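Local coordinates for protein PadR family transcriptional regulator (Streptococcus pneumoniae, PDB 5ZQH) that probably binds DNA as a dimeric transcription factor of the PadR family, through a winged helix-turn-helix domain, to regulate gene expression, at residues A[14-27]-A[62-75]. Sequence-based numbering, arbitrary orientation.
Sequences LDMIGQKERYGYEL and RPSPDGPDRKYFSL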
loop_
_atom_site.group_PDB
_atom_site.type_symbol
_atom_site.label_atom_id
_atom_site.label_comp_id
_atom_site.label_asym_id
_atom_site.label_seq_id
_atom_site.Cartn_x
_atom_site.Cartn_y
_atom_site.Cartn_z
ATOM N N LEU A 14 -12.352 5.569 -2.171
ATOM C CA LEU A 14 -12.415 6.530 -3.274
ATOM C C LEU A 14 -13.143 5.986 -4.514
ATOM O O LEU A 14 -13.993 6.682 -5.085
ATOM C CB LEU A 14 -10.999 7.002 -3.634
ATOM C CG LEU A 14 -10.505 8.451 -3.465
ATOM C CD1 LEU A 14 -11.324 9.325 -2.520
ATOM C CD2 LEU A 14 -9.028 8.460 -3.085
ATOM N N ASP A 15 -12.823 4.747 -4.902
ATOM C CA ASP A 15 -13.467 4.070 -6.039
ATOM C C ASP A 15 -14.963 3.842 -5.815
ATOM O O ASP A 15 -15.768 4.119 -6.707
ATOM C CB ASP A 15 -12.756 2.750 -6.366
ATOM C CG ASP A 15 -13.178 2.163 -7.713
ATOM O OD1 ASP A 15 -12.935 2.804 -8.760
ATOM O OD2 ASP A 15 -13.739 1.047 -7.720
ATOM N N MET A 16 -15.319 3.354 -4.623
ATOM C CA MET A 16 -16.713 3.111 -4.230
ATOM C C MET A 16 -17.582 4.367 -4.279
ATOM O O MET A 16 -18.723 4.308 -4.739
ATOM C CB MET A 16 -16.787 2.471 -2.844
ATOM C CG MET A 16 -16.421 1.000 -2.826
ATOM S SD MET A 16 -16.347 0.362 -1.146
ATOM C CE MET A 16 -15.903 -1.344 -1.472
ATOM N N ILE A 17 -17.022 5.486 -3.812
ATOM C CA ILE A 17 -17.651 6.815 -3.859
ATOM C C ILE A 17 -17.823 7.301 -5.310
ATOM O O ILE A 17 -18.810 7.972 -5.632
ATOM C CB ILE A 17 -16.862 7.824 -2.980
ATOM C CG1 ILE A 17 -17.128 7.553 -1.496
ATOM C CG2 ILE A 17 -17.209 9.272 -3.296
ATOM C CD1 ILE A 17 -16.032 8.042 -0.565
ATOM N N GLY A 18 -16.871 6.941 -6.170
ATOM C CA GLY A 18 -16.951 7.196 -7.614
ATOM C C GLY A 18 -18.052 6.447 -8.351
ATOM O O GLY A 18 -18.743 7.037 -9.188
ATOM N N GLN A 19 -18.204 5.154 -8.041
ATOM C CA GLN A 19 -19.239 4.294 -8.639
ATOM C C GLN A 19 -20.638 4.786 -8.285
ATOM O O GLN A 19 -21.490 4.959 -9.160
ATOM C CB GLN A 19 -19.108 2.849 -8.148
ATOM C CG GLN A 19 -17.802 2.129 -8.460
ATOM C CD GLN A 19 -17.688 0.792 -7.729
ATOM O OE1 GLN A 19 -18.683 0.266 -7.202
ATOM N NE2 GLN A 19 -16.476 0.234 -7.695
ATOM N N LYS A 20 -20.857 4.996 -6.986
ATOM C CA LYS A 20 -22.131 5.457 -6.449
ATOM C C LYS A 20 -21.902 6.333 -5.218
ATOM O O LYS A 20 -21.168 5.965 -4.295
ATOM C CB LYS A 20 -23.036 4.270 -6.102
ATOM C CG LYS A 20 -24.486 4.644 -5.845
ATOM C CD LYS A 20 -25.148 3.646 -4.911
ATOM C CE LYS A 20 -26.442 4.195 -4.320
ATOM N NZ LYS A 20 -26.236 5.229 -3.255
ATOM N N GLU A 21 -22.538 7.500 -5.243
ATOM C CA GLU A 21 -22.628 8.432 -4.125
ATOM C C GLU A 21 -23.145 7.696 -2.875
ATOM O O GLU A 21 -24.270 7.180 -2.876
ATOM C CB GLU A 21 -23.592 9.545 -4.536
ATOM C CG GLU A 21 -23.457 10.853 -3.787
ATOM C CD GLU A 21 -24.307 11.954 -4.395
ATOM O OE1 GLU A 21 -24.364 12.047 -5.649
ATOM O OE2 GLU A 21 -24.920 12.727 -3.617
ATOM N N ARG A 22 -22.313 7.632 -1.831
ATOM C CA ARG A 22 -22.616 6.841 -0.625
ATOM C C ARG A 22 -22.429 7.605 0.684
ATOM O O ARG A 22 -21.532 8.447 0.788
ATOM C CB ARG A 22 -21.744 5.583 -0.587
ATOM C CG ARG A 22 -22.273 4.420 -1.410
ATOM C CD ARG A 22 -21.529 3.135 -1.079
ATOM N NE ARG A 22 -21.938 2.029 -1.944
ATOM C CZ ARG A 22 -21.330 1.671 -3.075
ATOM N NH1 ARG A 22 -20.258 2.322 -3.523
ATOM N NH2 ARG A 22 -21.807 0.646 -3.767
ATOM N N TYR A 23 -23.266 7.297 1.679
ATOM C CA TYR A 23 -23.063 7.801 3.045
ATOM C C TYR A 23 -22.274 6.816 3.922
ATOM O O TYR A 23 -22.147 5.637 3.579
ATOM C CB TYR A 23 -24.373 8.293 3.706
ATOM C CG TYR A 23 -25.448 7.266 4.010
ATOM C CD1 TYR A 23 -25.463 6.571 5.226
ATOM C CD2 TYR A 23 -26.487 7.028 3.103
ATOM C CE1 TYR A 23 -26.461 5.643 5.512
ATOM C CE2 TYR A 23 -27.497 6.108 3.384
ATOM C CZ TYR A 23 -27.476 5.414 4.585
ATOM O OH TYR A 23 -28.467 4.501 4.863
ATOM N N GLY A 24 -21.739 7.326 5.034
ATOM C CA GLY A 24 -20.840 6.603 5.944
ATOM C C GLY A 24 -21.191 5.172 6.322
ATOM O O GLY A 24 -20.340 4.290 6.236
ATOM N N TYR A 25 -22.440 4.947 6.735
ATOM C CA TYR A 25 -22.924 3.605 7.107
ATOM C C TYR A 25 -22.871 2.641 5.930
ATOM O O TYR A 25 -22.379 1.519 6.077
ATOM C CB TYR A 25 -24.345 3.657 7.685
ATOM C CG TYR A 25 -24.950 2.305 8.043
ATOM C CD1 TYR A 25 -24.691 1.708 9.282
ATOM C CD2 TYR A 25 -25.806 1.631 7.150
ATOM C CE1 TYR A 25 -25.250 0.479 9.620
ATOM C CE2 TYR A 25 -26.367 0.399 7.480
ATOM C CZ TYR A 25 -26.088 -0.168 8.717
ATOM O OH TYR A 25 -26.637 -1.380 9.066
ATOM N N GLU A 26 -23.379 3.077 4.777
ATOM C CA GLU A 26 -23.455 2.197 3.618
ATOM C C GLU A 26 -22.096 1.908 2.969
ATOM O O GLU A 26 -21.932 0.862 2.351
ATOM C CB GLU A 26 -24.549 2.617 2.614
ATOM C CG GLU A 26 -24.399 3.961 1.922
ATOM C CD GLU A 26 -25.559 4.266 0.982
ATOM O OE1 GLU A 26 -26.728 4.006 1.348
ATOM O OE2 GLU A 26 -25.303 4.764 -0.135
ATOM N N LEU A 27 -21.130 2.811 3.155
ATOM C CA LEU A 27 -19.742 2.582 2.731
ATOM C C LEU A 27 -19.057 1.479 3.531
ATOM O O LEU A 27 -18.385 0.631 2.941
ATOM C CB LEU A 27 -18.909 3.869 2.773
ATOM C CG LEU A 27 -18.684 4.591 1.439
ATOM C CD1 LEU A 27 -18.376 6.062 1.680
ATOM C CD2 LEU A 27 -17.587 3.939 0.601
ATOM N N ARG A 62 -28.776 14.780 2.150
ATOM C CA ARG A 62 -29.947 14.424 1.324
ATOM C C ARG A 62 -30.664 13.141 1.824
ATOM O O ARG A 62 -30.057 12.363 2.576
ATOM C CB ARG A 62 -29.591 14.375 -0.183
ATOM C CG ARG A 62 -28.671 13.262 -0.655
ATOM C CD ARG A 62 -28.798 13.101 -2.165
ATOM N NE ARG A 62 -27.829 12.174 -2.760
ATOM C CZ ARG A 62 -28.040 10.874 -2.984
ATOM N NH1 ARG A 62 -29.188 10.289 -2.647
ATOM N NH2 ARG A 62 -27.089 10.140 -3.548
ATOM N N PRO A 63 -31.951 12.925 1.425
ATOM C CA PRO A 63 -32.709 11.803 2.009
ATOM C C PRO A 63 -32.284 10.406 1.552
ATOM O O PRO A 63 -32.271 10.118 0.350
ATOM C CB PRO A 63 -34.166 12.091 1.588
ATOM C CG PRO A 63 -34.185 13.512 1.134
ATOM C CD PRO A 63 -32.820 13.746 0.557
ATOM N N SER A 64 -31.960 9.552 2.528
ATOM C CA SER A 64 -31.688 8.126 2.304
ATOM C C SER A 64 -32.973 7.370 1.860
ATOM O O SER A 64 -34.070 7.944 1.942
ATOM C CB SER A 64 -31.043 7.506 3.559
ATOM O OG SER A 64 -31.948 7.463 4.646
ATOM N N PRO A 65 -32.850 6.096 1.381
ATOM C CA PRO A 65 -34.031 5.449 0.777
ATOM C C PRO A 65 -35.200 5.189 1.739
ATOM O O PRO A 65 -36.317 4.944 1.281
ATOM C CB PRO A 65 -33.476 4.120 0.235
ATOM C CG PRO A 65 -31.997 4.310 0.160
ATOM C CD PRO A 65 -31.683 5.192 1.331
ATOM N N ASP A 66 -34.945 5.251 3.047
ATOM C CA ASP A 66 -36.010 5.136 4.049
ATOM C C ASP A 66 -36.672 6.474 4.380
ATOM O O ASP A 66 -37.800 6.500 4.876
ATOM C CB ASP A 66 -35.505 4.460 5.328
ATOM C CG ASP A 66 -34.990 3.056 5.080
ATOM O OD1 ASP A 66 -33.799 2.926 4.716
ATOM O OD2 ASP A 66 -35.777 2.093 5.234
ATOM N N GLY A 67 -35.972 7.576 4.109
ATOM C CA GLY A 67 -36.466 8.910 4.449
ATOM C C GLY A 67 -35.856 9.871 5.464
ATOM O O GLY A 67 -36.309 11.016 5.550
ATOM N N PRO A 68 -34.847 9.416 6.251
ATOM C CA PRO A 68 -33.907 10.275 6.993
ATOM C C PRO A 68 -32.731 10.816 6.184
ATOM O O PRO A 68 -32.179 10.109 5.333
ATOM C CB PRO A 68 -33.395 9.353 8.101
ATOM C CG PRO A 68 -34.542 8.443 8.358
ATOM C CD PRO A 68 -35.122 8.172 7.002
ATOM N N ASP A 69 -32.375 12.071 6.461
ATOM C CA ASP A 69 -31.253 12.744 5.818
ATOM C C ASP A 69 -29.919 12.179 6.292
ATOM O O ASP A 69 -29.655 12.090 7.499
ATOM C CB ASP A 69 -31.303 14.259 6.064
ATOM C CG ASP A 69 -32.235 14.992 5.106
ATOM O OD1 ASP A 69 -32.643 14.422 4.068
ATOM O OD2 ASP A 69 -32.557 16.162 5.399
ATOM N N ARG A 70 -29.096 11.790 5.324
ATOM C CA ARG A 70 -27.750 11.304 5.581
ATOM C C ARG A 70 -26.759 12.142 4.781
ATOM O O ARG A 70 -27.136 12.775 3.791
ATOM C CB ARG A 70 -27.639 9.816 5.218
ATOM C CG ARG A 70 -28.398 8.851 6.135
ATOM C CD ARG A 70 -27.662 8.584 7.446
ATOM N NE ARG A 70 -28.536 8.011 8.466
ATOM C CZ ARG A 70 -29.322 8.717 9.283
ATOM N NH1 ARG A 70 -29.363 10.044 9.216
ATOM N NH2 ARG A 70 -30.081 8.095 10.175
ATOM N N LYS A 71 -25.506 12.161 5.227
ATOM C CA LYS A 71 -24.440 12.875 4.536
ATOM C C LYS A 71 -23.818 11.992 3.450
ATOM O O LYS A 71 -22.982 11.138 3.741
ATOM C CB LYS A 71 -23.376 13.354 5.532
ATOM C CG LYS A 71 -22.439 14.409 4.966
ATOM C CD LYS A 71 -21.125 14.472 5.728
ATOM C CE LYS A 71 -21.085 15.635 6.701
ATOM N NZ LYS A 71 -19.668 16.003 6.971
ATOM N N TYR A 72 -24.238 12.213 2.203
ATOM C CA TYR A 72 -23.729 11.463 1.057
ATOM C C TYR A 72 -22.404 12.026 0.551
ATOM O O TYR A 72 -22.273 13.229 0.322
ATOM C CB TYR A 72 -24.755 11.444 -0.078
ATOM C CG TYR A 72 -25.842 10.410 0.075
ATOM C CD1 TYR A 72 -27.020 10.703 0.771
ATOM C CD2 TYR A 72 -25.704 9.138 -0.486
ATOM C CE1 TYR A 72 -28.035 9.763 0.903
ATOM C CE2 TYR A 72 -26.706 8.185 -0.354
ATOM C CZ TYR A 72 -27.872 8.505 0.341
ATOM O OH TYR A 72 -28.869 7.566 0.477
ATOM N N PHE A 73 -21.429 11.139 0.384
ATOM C CA PHE A 73 -20.125 11.504 -0.145
ATOM C C PHE A 73 -20.042 11.232 -1.646
ATOM O O PHE A 73 -20.405 10.149 -2.111
ATOM C CB PHE A 73 -19.005 10.770 0.601
ATOM C CG PHE A 73 -18.948 11.077 2.071
ATOM C CD1 PHE A 73 -18.424 12.295 2.531
ATOM C CD2 PHE A 73 -19.418 10.150 3.009
ATOM C CE1 PHE A 73 -18.374 12.580 3.889
ATOM C CE2 PHE A 73 -19.366 10.435 4.370
ATOM C CZ PHE A 73 -18.844 11.648 4.809
ATOM N N SER A 74 -19.588 12.242 -2.386
ATOM C CA SER A 74 -19.327 12.148 -3.831
ATOM C C SER A 74 -17.944 12.729 -4.145
ATOM O O SER A 74 -17.442 13.585 -3.401
ATOM C CB SER A 74 -20.405 12.886 -4.621
ATOM O OG SER A 74 -20.496 14.234 -4.197
ATOM N N LEU A 75 -17.337 12.270 -5.239
ATOM C CA LEU A 75 -15.995 12.715 -5.626
ATOM C C LEU A 75 -15.930 14.163 -6.123
ATOM O O LEU A 75 -16.791 14.619 -6.875
ATOM C CB LEU A 75 -15.388 11.778 -6.680
ATOM C CG LEU A 75 -14.942 10.356 -6.324
ATOM C CD1 LEU A 75 -14.400 9.693 -7.575
ATOM C CD2 LEU A 75 -13.890 10.315 -5.222
#
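With chi1 at 66°, CG of Tyr23 falls between its own backbone N and carbonyl carbon, and the ring meets Arg70 over one face and Tyr72 at its edge. CG of Tyr72 lies beside its backbone N (chi1 -82°), which brings its ring to Tyr23. This is the winged helix fold of PadR regulators: the short link between helices 3-19 and 24-34 pairs with strand 69-75 of the wing. The two tyrosines form an edge-to-face pair, the edge of Tyr23 toward the face of Tyr72, planes 84° apart, with Tyr23 CD2 3.4 Å from Tyr72 CZ. Arg70 CG makes a CH-pi contact over the centre of the Tyr23 ring, 3.7 Å from its centroid. Glu26 CG covers the opposite face. The other face of Tyr72 carries the Arg62 guanidinium, so this ring is packed on both sides.

Arg62 also forms a salt bridge with Glu21. Arg62 NE donates to Glu21 OE2 at 3.1 Å, from above the carboxylate plane, and its NH2 adds a weak bond to the same oxygen. The backbones join at the antiparallel hydrogen-bonded pair Arg22-Phe73. Phe73 N donates to Arg22 O at 2.7 Å, and Arg22 N to Phe73 O at 3.2 Å.

Helix 14-19 crosses strand 69-75 nearly perpendicularly. Ile17 CG2 packs on Leu75 CG at 3.9 Å. Phe73 reaches Leu48 of helix 45-53, tying the sheet to the helical core. At the strand end, Leu75 CD1 lies against Gly18 CA at 3.6 Å, while its CD2 touches Leu14 CD1.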